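Local coordinates for protein Bm4233, isoform b (Brugia malayi, PDB 6ANY) that is a venom allergen-like protein of the CAP superfamily, a vaccine candidate for lymphatic filariasis that probably binds sterols, at residues 182-187 against 193-198. Sequence-based numbering, arbitrary orientation.
Sequences EPCKTD and KKCAKK. With SO4 (sulfate ion), chain D.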
# COMPACT_ATOMS: atom_id res chain seq x y z
N GLU A 182 7.38 5.80 19.02
CA GLU A 182 8.32 4.68 18.88
C GLU A 182 7.60 3.39 18.40
O GLU A 182 6.47 3.07 18.83
CB GLU A 182 8.96 4.49 20.26
CG GLU A 182 10.22 3.68 20.26
CD GLU A 182 11.47 4.42 19.77
OE1 GLU A 182 12.55 3.79 19.94
OE2 GLU A 182 11.37 5.57 19.25
N PRO A 183 8.24 2.61 17.52
CA PRO A 183 7.69 1.31 17.17
C PRO A 183 7.46 0.43 18.42
O PRO A 183 8.23 0.47 19.36
CB PRO A 183 8.75 0.73 16.24
CG PRO A 183 9.41 1.94 15.66
CD PRO A 183 9.53 2.82 16.83
N CYS A 184 6.39 -0.37 18.40
CA CYS A 184 6.05 -1.19 19.54
C CYS A 184 7.15 -2.28 19.83
O CYS A 184 7.74 -2.91 18.90
CB CYS A 184 4.69 -1.84 19.32
SG CYS A 184 4.65 -3.13 18.04
N LYS A 185 7.43 -2.43 21.11
CA LYS A 185 8.34 -3.43 21.63
C LYS A 185 7.60 -4.53 22.38
O LYS A 185 8.12 -5.63 22.51
CB LYS A 185 9.35 -2.78 22.54
CG LYS A 185 10.48 -2.10 21.77
CD LYS A 185 10.88 -0.77 22.40
CE LYS A 185 11.76 -0.93 23.60
NZ LYS A 185 13.16 -0.56 23.24
N THR A 186 6.40 -4.20 22.87
CA THR A 186 5.63 -5.14 23.60
C THR A 186 4.14 -4.89 23.33
O THR A 186 3.76 -3.82 22.89
CB THR A 186 5.94 -5.05 25.12
OG1 THR A 186 5.19 -6.06 25.74
CG2 THR A 186 5.52 -3.74 25.74
N ASP A 187 3.27 -5.85 23.65
CA ASP A 187 1.84 -5.69 23.31
C ASP A 187 1.17 -4.45 23.83
O ASP A 187 0.29 -3.85 23.14
CB ASP A 187 1.02 -6.92 23.72
CG ASP A 187 1.42 -8.21 22.93
OD1 ASP A 187 1.95 -8.10 21.80
OD2 ASP A 187 1.18 -9.33 23.41
N LYS A 193 -3.25 -3.62 21.26
CA LYS A 193 -2.83 -4.54 22.35
C LYS A 193 -2.18 -5.82 21.86
O LYS A 193 -2.01 -6.80 22.63
CB LYS A 193 -3.93 -4.83 23.41
CG LYS A 193 -4.53 -3.56 24.03
CD LYS A 193 -3.37 -2.84 24.72
CE LYS A 193 -3.73 -1.61 25.54
NZ LYS A 193 -2.48 -0.78 25.69
N LYS A 194 -1.71 -5.77 20.63
CA LYS A 194 -0.89 -6.83 20.12
C LYS A 194 0.18 -6.29 19.21
O LYS A 194 -0.13 -5.56 18.24
CB LYS A 194 -1.76 -7.87 19.41
CG LYS A 194 -1.01 -9.12 19.04
CD LYS A 194 -0.59 -9.83 20.29
CE LYS A 194 0.29 -11.04 20.01
NZ LYS A 194 1.72 -10.78 20.25
N CYS A 195 1.43 -6.63 19.51
CA CYS A 195 2.58 -6.05 18.82
C CYS A 195 3.32 -7.16 18.11
O CYS A 195 3.54 -8.24 18.68
CB CYS A 195 3.53 -5.34 19.82
SG CYS A 195 5.13 -4.89 19.10
N ALA A 196 3.69 -6.89 16.85
CA ALA A 196 4.56 -7.75 16.11
C ALA A 196 5.95 -7.24 16.39
O ALA A 196 6.35 -6.22 15.83
CB ALA A 196 4.25 -7.64 14.65
N LYS A 197 6.66 -7.91 17.29
CA LYS A 197 7.90 -7.40 17.86
C LYS A 197 9.05 -7.36 16.80
O LYS A 197 9.84 -6.44 16.84
CB LYS A 197 8.29 -8.23 19.09
CG LYS A 197 9.54 -7.77 19.85
CD LYS A 197 9.69 -8.51 21.20
CE LYS A 197 10.83 -7.97 22.06
NZ LYS A 197 10.65 -6.51 22.32
N LYS A 198 9.13 -8.34 15.91
CA LYS A 198 10.12 -8.33 14.86
C LYS A 198 10.03 -7.10 14.00
O LYS A 198 11.05 -6.52 13.70
CB LYS A 198 10.04 -9.57 13.94
CG LYS A 198 10.83 -10.77 14.43
CD LYS A 198 10.64 -11.96 13.50
CE LYS A 198 9.23 -12.57 13.61
NZ LYS A 198 9.22 -13.83 14.41
S SO4 D . 6.33 -11.42 16.59
O1 SO4 D . 6.33 -12.88 16.46
O2 SO4 D . 5.61 -10.91 15.42
O3 SO4 D . 5.67 -10.87 17.80
O4 SO4 D . 7.73 -11.00 16.44
O HOH W 1 9.97 -4.08 18.19
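With chi1 at 70° Cys184 wedges SG between its own N and carbonyl carbon, while Cys195 holds SG opposite its backbone N, and the two sulfurs join at 2.1 Å (Cys184 SG to Cys195 SG). Their chi3 of 82° is near the right angle preferred for an S-S bond, so no strain shows in this torsion. The bridge belongs to a small C-terminal cysteine-rich module: Cys184-Cys195 ties 182-187 to strand 195-196, and Cys190-Cys202 ties the intervening loop to strand 201-202 of the same hairpin. Asp187 ties the far end of 182-187 to Lys194 and Cys195, at the start of the hairpin. Two donors grip its OD1: the amide of Cys195 (N to OD1 2.8 Å, 164° at the hydrogen) on the anti side, well out of the carboxylate plane, and Lys194 NZ, alongside, on the syn side and nearer the plane, at 3.1 Å as a salt bridge. Lys197 is extended until a bend at chi4, which lets NZ reach Lys185 O at 2.7 Å in the carbonyl plane, on a lone pair. A water donates to both Cys184 O and Lys197 O. A sulfate, probably from the crystallisation liquor, accepts hydrogen bonds from Arg203 NH2, Lys197 N (to O3) and Lys198 N (to O4, 3.1 Å).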